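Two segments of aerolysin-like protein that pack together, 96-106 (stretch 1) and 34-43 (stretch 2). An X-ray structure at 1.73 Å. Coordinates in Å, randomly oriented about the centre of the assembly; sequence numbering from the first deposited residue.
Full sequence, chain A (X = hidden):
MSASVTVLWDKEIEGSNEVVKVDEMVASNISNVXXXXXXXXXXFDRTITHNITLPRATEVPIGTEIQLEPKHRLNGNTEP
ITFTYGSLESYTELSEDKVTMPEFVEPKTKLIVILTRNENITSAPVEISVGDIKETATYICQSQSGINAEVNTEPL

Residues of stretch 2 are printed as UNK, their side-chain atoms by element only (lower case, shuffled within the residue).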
ATOM      1  N   GLU A  96      -4.472 -10.640  -0.122  1.00 31.17           N
ATOM      2  CA  GLU A  96      -3.976 -11.521  -1.168  1.00 28.06           C
ATOM      3  C   GLU A  96      -4.411 -10.963  -2.513  1.00 28.06           C
ATOM      4  O   GLU A  96      -5.593 -10.689  -2.724  1.00 29.59           O
ATOM      5  CB  GLU A  96      -4.501 -12.946  -0.996  1.00 33.09           C
ATOM      6  CG  GLU A  96      -3.879 -13.919  -1.996  1.00 30.27           C
ATOM      7  CD  GLU A  96      -4.609 -15.254  -2.068  1.00 38.79           C
ATOM      8  OE1 GLU A  96      -5.686 -15.327  -2.704  1.00 41.95           O
ATOM      9  OE2 GLU A  96      -4.095 -16.227  -1.495  1.00 39.84           O
ATOM     10  N   ASP A  97      -3.453 -10.758  -3.402  1.00 24.61           N
ATOM     11  CA  ASP A  97      -3.717 -10.272  -4.748  1.00 21.10           C
ATOM     12  C   ASP A  97      -3.532 -11.454  -5.693  1.00 22.04           C
ATOM     13  O   ASP A  97      -2.410 -11.930  -5.883  1.00 22.49           O
ATOM     14  CB  ASP A  97      -2.761  -9.124  -5.069  1.00 25.39           C
ATOM     15  CG  ASP A  97      -3.028  -8.484  -6.403  1.00 26.92           C
ATOM     16  OD1 ASP A  97      -4.108  -8.715  -6.978  1.00 28.47           O
ATOM     17  OD2 ASP A  97      -2.145  -7.733  -6.867  1.00 25.25           O
ATOM     18  N   LYS A  98      -4.629 -11.939  -6.271  1.00 23.83           N
ATOM     19  CA  LYS A  98      -4.603 -13.105  -7.147  1.00 21.83           C
ATOM     20  C   LYS A  98      -4.724 -12.649  -8.597  1.00 24.33           C
ATOM     21  O   LYS A  98      -5.632 -11.885  -8.932  1.00 27.94           O
ATOM     22  CB  LYS A  98      -5.742 -14.065  -6.781  1.00 27.11           C
ATOM     23  CG  LYS A  98      -5.866 -15.272  -7.670  1.00 32.31           C
ATOM     24  CD  LYS A  98      -6.806 -16.303  -7.050  1.00 38.39           C
ATOM     25  CE  LYS A  98      -8.041 -15.652  -6.452  1.00 37.89           C
ATOM     26  NZ  LYS A  98      -9.056 -16.688  -6.097  1.00 46.53           N
ATOM     27  N   VAL A  99      -3.802 -13.100  -9.442  1.00 23.86           N
ATOM     28  CA  VAL A  99      -3.668 -12.621 -10.816  1.00 24.24           C
ATOM     29  C   VAL A  99      -3.810 -13.807 -11.762  1.00 26.68           C
ATOM     30  O   VAL A  99      -3.035 -14.771 -11.681  1.00 23.18           O
ATOM     31  CB  VAL A  99      -2.322 -11.914 -11.033  1.00 25.24           C
ATOM     32  CG1 VAL A  99      -2.265 -11.312 -12.429  1.00 26.65           C
ATOM     33  CG2 VAL A  99      -2.117 -10.838  -9.979  1.00 24.78           C
ATOM     34  N   THR A 100      -4.777 -13.735 -12.669  1.00 27.36           N
ATOM     35  CA  THR A 100      -4.956 -14.809 -13.643  1.00 27.50           C
ATOM     36  C   THR A 100      -3.854 -14.780 -14.700  1.00 29.54           C
ATOM     37  O   THR A 100      -3.518 -13.718 -15.229  1.00 28.28           O
ATOM     38  CB  THR A 100      -6.327 -14.694 -14.317  1.00 33.76           C
ATOM     39  OG1 THR A 100      -7.353 -14.668 -13.321  1.00 34.71           O
ATOM     40  CG2 THR A 100      -6.572 -15.885 -15.265  1.00 33.80           C
ATOM     41  N   MET A 101      -3.297 -15.951 -15.011  1.00 27.50           N
ATOM     42  CA  MET A 101      -2.264 -16.094 -16.027  1.00 28.90           C
ATOM     43  C   MET A 101      -2.885 -16.478 -17.359  1.00 32.59           C
ATOM     44  O   MET A 101      -4.009 -16.985 -17.404  1.00 35.35           O
ATOM     45  CB  MET A 101      -1.250 -17.159 -15.611  1.00 28.35           C
ATOM     46  CG  MET A 101      -0.468 -16.856 -14.314  1.00 33.06           C
ATOM     47  SD  MET A 101       0.779 -15.556 -14.481  1.00 27.49           S
ATOM     48  CE  MET A 101      -0.086 -14.184 -13.780  1.00 23.37           C
ATOM     49  N   PRO A 102      -2.187 -16.245 -18.469  1.00 36.07           N
ATOM     50  CA  PRO A 102      -2.670 -16.781 -19.748  1.00 37.10           C
ATOM     51  C   PRO A 102      -2.752 -18.300 -19.683  1.00 40.41           C
ATOM     52  O   PRO A 102      -1.918 -18.963 -19.065  1.00 37.62           O
ATOM     53  CB  PRO A 102      -1.625 -16.302 -20.764  1.00 39.61           C
ATOM     54  CG  PRO A 102      -0.426 -15.894 -19.951  1.00 38.04           C
ATOM     55  CD  PRO A 102      -0.975 -15.424 -18.633  1.00 36.40           C
ATOM     56  N   GLU A 103      -3.794 -18.849 -20.310  1.00 46.48           N
ATOM     57  CA  GLU A 103      -4.024 -20.287 -20.216  1.00 45.93           C
ATOM     58  C   GLU A 103      -3.037 -21.065 -21.078  1.00 48.93           C
ATOM     59  O   GLU A 103      -2.493 -22.087 -20.641  1.00 49.34           O
ATOM     60  CB  GLU A 103      -5.464 -20.605 -20.616  1.00 50.27           C
ATOM     61  CG  GLU A 103      -5.997 -21.907 -20.062  1.00 54.17           C
ATOM     62  CD  GLU A 103      -7.300 -22.320 -20.721  1.00 58.88           C
ATOM     63  OE1 GLU A 103      -7.608 -23.531 -20.726  1.00 61.88           O
ATOM     64  OE2 GLU A 103      -8.017 -21.432 -21.233  1.00 60.74           O
ATOM     65  N   PHE A 104      -2.774 -20.586 -22.291  1.00 50.85           N
ATOM     66  CA  PHE A 104      -1.975 -21.312 -23.265  1.00 55.15           C
ATOM     67  C   PHE A 104      -0.957 -20.388 -23.916  1.00 59.43           C
ATOM     68  O   PHE A 104      -1.090 -19.160 -23.895  1.00 59.26           O
ATOM     69  CB  PHE A 104      -2.850 -21.924 -24.368  1.00 59.03           C
ATOM     70  CG  PHE A 104      -3.714 -23.059 -23.905  1.00 57.57           C
ATOM     71  CD1 PHE A 104      -3.185 -24.327 -23.741  1.00 58.31           C
ATOM     72  CD2 PHE A 104      -5.060 -22.862 -23.653  1.00 58.80           C
ATOM     73  CE1 PHE A 104      -3.978 -25.377 -23.321  1.00 61.44           C
ATOM     74  CE2 PHE A 104      -5.862 -23.910 -23.237  1.00 60.88           C
ATOM     75  CZ  PHE A 104      -5.319 -25.168 -23.068  1.00 60.08           C
ATOM     76  N   VAL A 105       0.060 -21.006 -24.506  1.00 59.38           N
ATOM     77  CA  VAL A 105       0.943 -20.351 -25.462  1.00 59.60           C
ATOM     78  C   VAL A 105       0.468 -20.763 -26.851  1.00 60.71           C
ATOM     79  O   VAL A 105       0.549 -21.941 -27.216  1.00 61.06           O
ATOM     80  CB  VAL A 105       2.411 -20.733 -25.234  1.00 55.85           C
ATOM     81  CG1 VAL A 105       3.327 -19.724 -25.902  1.00 56.58           C
ATOM     82  CG2 VAL A 105       2.704 -20.839 -23.748  1.00 58.65           C
ATOM     83  N   GLU A 106      -0.037 -19.803 -27.625  1.00 59.69           N
ATOM     84  CA  GLU A 106      -0.581 -20.095 -28.944  1.00 61.42           C
ATOM     85  C   GLU A 106       0.520 -20.611 -29.873  1.00 60.51           C
ATOM     86  O   GLU A 106       1.708 -20.465 -29.577  1.00 54.42           O
ATOM     87  CB  GLU A 106      -1.251 -18.847 -29.519  1.00 54.77           C
ATOM     88  CG  GLU A 106      -2.430 -18.351 -28.679  1.00 49.70           C
ATOM     89  CD  GLU A 106      -2.439 -16.841 -28.501  1.00 52.84           C
ATOM     90  OE1 GLU A 106      -3.364 -16.323 -27.829  1.00 56.72           O
ATOM     91  OE2 GLU A 106      -1.523 -16.173 -29.034  1.00 53.06           O
ATOM     92  N   UNK A  34       0.753 -26.095 -29.015  1.00 65.37           N
ATOM     93  CA  UNK A  34       0.038 -25.196 -28.124  1.00 64.70           C
ATOM     94  C   UNK A  34       0.005 -25.733 -26.690  1.00 65.83           C
ATOM     95  O   UNK A  34      -0.997 -26.326 -26.282  1.00 65.83           O
ATOM     96  c   UNK A  34      -4.399 -24.728 -27.074  1.00 61.16           C
ATOM     97  c   UNK A  34      -3.669 -24.011 -28.192  1.00 61.04           C
ATOM     98  c   UNK A  34      -2.182 -23.897 -27.897  1.00 62.21           C
ATOM     99  c   UNK A  34      -1.399 -24.970 -28.641  1.00 63.96           C
ATOM    100  n   UNK A  34      -5.614 -23.984 -26.644  1.00 62.81           N
ATOM    101  N   UNK A  35       1.072 -25.511 -25.940  1.00 65.43           N
ATOM    102  CA  UNK A  35       1.183 -26.001 -24.573  1.00 62.87           C
ATOM    103  C   UNK A  35       0.474 -25.044 -23.630  1.00 63.08           C
ATOM    104  O   UNK A  35       0.417 -23.835 -23.850  1.00 66.29           O
ATOM    105  c   UNK A  35       3.453 -26.741 -25.320  1.00 67.88           C
ATOM    106  c   UNK A  35       2.758 -27.046 -22.920  1.00 65.99           C
ATOM    107  c   UNK A  35       2.660 -26.178 -24.173  1.00 64.58           C
ATOM    108  N   UNK A  36      -0.043 -25.591 -22.539  1.00 62.56           N
ATOM    109  CA  UNK A  36      -0.603 -24.771 -21.482  1.00 60.65           C
ATOM    110  C   UNK A  36       0.514 -24.069 -20.713  1.00 58.97           C
ATOM    111  O   UNK A  36       1.688 -24.449 -20.776  1.00 60.00           O
ATOM    112  c   UNK A  36      -1.452 -25.616 -20.527  1.00 61.07           C
ATOM    113  o   UNK A  36      -0.678 -27.711 -17.641  1.00 74.37           O
ATOM    114  o   UNK A  36      -2.576 -26.867 -18.361  1.00 72.49           O
ATOM    115  c   UNK A  36      -1.358 -27.122 -18.509  1.00 71.85           C
ATOM    116  c   UNK A  36      -0.677 -26.698 -19.798  1.00 64.07           C
ATOM    117  N   UNK A  37       0.129 -23.030 -19.980  1.00 53.15           N
ATOM    118  CA  UNK A  37       1.062 -22.219 -19.220  1.00 49.02           C
ATOM    119  C   UNK A  37       1.362 -22.875 -17.875  1.00 46.83           C
ATOM    120  O   UNK A  37       0.626 -23.744 -17.403  1.00 43.78           O
ATOM    121  c   UNK A  37       1.313 -19.116 -17.383  1.00 41.90           C
ATOM    122  c   UNK A  37       3.330 -17.891 -17.742  1.00 38.92           C
ATOM    123  c   UNK A  37       0.487 -20.821 -19.024  1.00 47.17           C
ATOM    124  c   UNK A  37       3.519 -18.559 -18.937  1.00 44.54           C
ATOM    125  c   UNK A  37       2.226 -18.171 -16.964  1.00 40.49           C
ATOM    126  c   UNK A  37       2.601 -19.507 -19.349  1.00 42.87           C
ATOM    127  c   UNK A  37       1.493 -19.798 -18.575  1.00 43.83           C
ATOM    128  N   UNK A  38       2.460 -22.429 -17.254  1.00 45.73           N
ATOM    129  CA  UNK A  38       2.934 -23.052 -16.018  1.00 42.60           C
ATOM    130  C   UNK A  38       1.887 -22.997 -14.908  1.00 41.83           C
ATOM    131  O   UNK A  38       1.683 -23.982 -14.187  1.00 43.92           O
ATOM    132  c   UNK A  38       6.291 -20.352 -18.038  1.00 43.12           C
ATOM    133  c   UNK A  38       7.057 -22.625 -18.083  1.00 43.13           C
ATOM    134  c   UNK A  38       7.145 -21.322 -18.537  1.00 45.15           C
ATOM    135  o   UNK A  38       8.089 -20.991 -19.487  1.00 46.07           O
ATOM    136  c   UNK A  38       6.110 -22.960 -17.117  1.00 38.91           C
ATOM    137  c   UNK A  38       4.221 -22.376 -15.537  1.00 47.14           C
ATOM    138  c   UNK A  38       5.233 -22.008 -16.603  1.00 42.64           C
ATOM    139  c   UNK A  38       5.342 -20.699 -17.068  1.00 42.38           C
ATOM    140  N   UNK A  39       1.236 -21.848 -14.734  1.00 44.34           N
ATOM    141  CA  UNK A  39       0.313 -21.634 -13.627  1.00 39.57           C
ATOM    142  C   UNK A  39      -0.982 -21.040 -14.149  1.00 34.25           C
ATOM    143  O   UNK A  39      -0.987 -20.263 -15.107  1.00 36.71           O
ATOM    144  c   UNK A  39       2.176 -19.930 -10.579  1.00 38.95           C
ATOM    145  c   UNK A  39       2.027 -21.038 -11.602  1.00 43.21           C
ATOM    146  c   UNK A  39       3.337 -21.255 -12.337  1.00 47.25           C
ATOM    147  c   UNK A  39       0.882 -20.677 -12.552  1.00 42.14           C
ATOM    148  N   UNK A  40      -2.081 -21.390 -13.487  1.00 34.15           N
ATOM    149  CA  UNK A  40      -3.363 -20.774 -13.805  1.00 34.06           C
ATOM    150  C   UNK A  40      -3.473 -19.380 -13.202  1.00 31.76           C
ATOM    151  O   UNK A  40      -4.021 -18.469 -13.827  1.00 30.54           O
ATOM    152  c   UNK A  40      -5.990 -24.308 -15.645  1.00 50.08           C
ATOM    153  c   UNK A  40      -4.613 -22.996 -14.011  1.00 44.21           C
ATOM    154  c   UNK A  40      -4.504 -21.656 -13.298  1.00 31.25           C
ATOM    155  n   UNK A  40      -5.614 -25.580 -14.968  1.00 55.22           N
ATOM    156  c   UNK A  40      -5.991 -23.166 -14.649  1.00 52.19           C
ATOM    157  N   UNK A  41      -3.002 -19.217 -11.970  1.00 30.85           N
ATOM    158  CA  UNK A  41      -3.056 -17.948 -11.263  1.00 28.13           C
ATOM    159  C   UNK A  41      -1.788 -17.816 -10.443  1.00 30.80           C
ATOM    160  O   UNK A  41      -1.193 -18.820 -10.042  1.00 29.25           O
ATOM    161  c   UNK A  41      -4.257 -17.848 -10.327  1.00 31.76           C
ATOM    162  o   UNK A  41      -6.429 -19.343  -9.086  1.00 40.78           O
ATOM    163  c   UNK A  41      -6.652 -18.435  -9.922  1.00 42.66           C
ATOM    164  c   UNK A  41      -5.594 -18.143 -10.958  1.00 36.22           C
ATOM    165  o   UNK A  41      -7.693 -17.740  -9.937  1.00 44.72           O
ATOM    166  N   UNK A  42      -1.369 -16.577 -10.211  1.00 23.02           N
ATOM    167  CA  UNK A  42      -0.284 -16.301  -9.279  1.00 24.12           C
ATOM    168  C   UNK A  42      -0.840 -15.518  -8.099  1.00 20.87           C
ATOM    169  O   UNK A  42      -1.756 -14.714  -8.256  1.00 23.32           O
ATOM    170  n   UNK A  42       4.338 -14.975  -9.460  1.00 27.55           N
ATOM    171  c   UNK A  42       3.318 -15.491 -10.346  1.00 26.00           C
ATOM    172  n   UNK A  42       6.368 -14.091  -8.947  1.00 28.41           N
ATOM    173  c   UNK A  42       2.192 -16.002  -9.483  1.00 33.34           C
ATOM    174  c   UNK A  42       5.529 -14.554  -9.849  1.00 28.33           C
ATOM    175  c   UNK A  42       0.850 -15.519  -9.944  1.00 24.80           C
ATOM    176  n   UNK A  42       5.870 -14.600 -11.133  1.00 26.46           N
ATOM    177  N   UNK A  43      -0.294 -15.770  -6.911  1.00 20.86           N
ATOM    178  CA  UNK A  43      -0.771 -15.148  -5.688  1.00 23.69           C
ATOM    179  C   UNK A  43       0.334 -14.272  -5.125  1.00 23.09           C
ATOM    180  O   UNK A  43       1.475 -14.721  -4.996  1.00 23.36           O
ATOM    181  c   UNK A  43      -4.135 -18.157  -5.494  1.00 29.45           C
ATOM    182  c   UNK A  43      -1.180 -16.217  -4.661  1.00 24.16           C
ATOM    183  n   UNK A  43      -3.250 -18.840  -6.191  1.00 28.72           N
ATOM    184  n   UNK A  43      -3.508 -17.158  -4.891  1.00 31.68           N
ATOM    185  c   UNK A  43      -2.167 -17.212  -5.196  1.00 25.85           C
ATOM    186  c   UNK A  43      -2.007 -18.273  -6.021  1.00 26.72           C
TER
HETATM  187  O   HOH W   1      -5.066 -19.255 -16.349  1.00 37.24           O

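Position 34 carries four carbons in a row ending in a nitrogen that sits over one face of the Phe 104 ring; this unbranched chain identifies Lys 34. Its NZ lies 3.3 Å from the centroid of the Phe 104 ring and 16° off the ring normal, a cation-pi contact over the face; the CE carbon, 3.6 Å from the same centroid, adds a CH-pi contact.

Position 35 has three side-chain carbons, one carrying the other two, and its CA-to-CB bond points away from stretch 1. This is Val 35, which contributes through its backbone: Val 105 N donates to Val 35 O at 2.9 Å, with an almost straight angle of 176°.

Position 36 shows three carbons, the third bearing two oxygens; CB touches the Phe 104 ring, 3.8 Å from Phe 104 CE1, while the end of the side chain leads away. A carboxylate on a two-carbon arm makes this Glu 36. The CA atoms of Glu 36 and Phe 104 are 4.1 Å apart, in keeping with the single backbone bridge between them; the flanking bonds are position 37 N to Glu 103 O and Val 105 N to Val 35 O.

At position 37 one carbon leads to a six-carbon ring without a hydroxyl, which packs against Met 101 and Pro 102, so the residue is Phe 37. It is buried, and its CA-to-CB bond points toward stretch 1. Pro 102 CG lies over one ring face, 4.5 Å from Phe 37 CD2, and Met 101 CB approaches CD2 obliquely at 3.7 Å. Phe 37 N donates to Glu 103 O at 2.9 Å.

Position 38 has a similar ring bearing one oxygen and makes no contact with stretch 1, which marks Tyr 38; its hydroxyl is hydrogen-bonded elsewhere in the structure.

Position 39 has four carbons forked at the second, its CB 4.4 Å from Met 101 CG, a modest apolar contact. The fork gives Leu 39.

Position 40 again has four carbons ending in nitrogen, and is Lys 40. With CB directed away, the backbone makes the link: Met 101 N donates to Lys 40 O at 2.9 Å, and a water donates to Lys 40 O and Met 101 O at 2.8 and 2.7 Å.

Position 41 repeats the three-carbon carboxylate pattern, with one oxygen against the Lys 98 side chain: Glu 41. Its OE2 is 3.3 Å from Lys 98 CD but 4.2 Å from Lys 98 NZ, beyond a salt bridge.

Position 42 runs through three carbons and a nitrogen to a carbon carrying two more nitrogens, the guanidinium of Arg 42. Its N donates to Val 99 O and its O accepts from Val 99 N, both at 2.9 Å.

Position 43 bears a five-membered ring of three carbons and two nitrogens, touching Lys 98 and Glu 96: His 43. CE1 is 3.6 Å from Lys 98 CD, and ND1 is 3.6 Å from Glu 96 OE2.

The contact is organised by backbone pairing. Antiparallel strands, at 160°, pair Lys 98, Val 99 and Thr 100 with His 43, Arg 42 and Glu 41; after a one-residue register shift, a single bridge joins Phe 104 to Glu 36. Between these ladders Phe 37 packs against Met 101 and Pro 102, helping to bury 941 Å² in all.

Stretch 2 (34-43) KVEFYLKERH
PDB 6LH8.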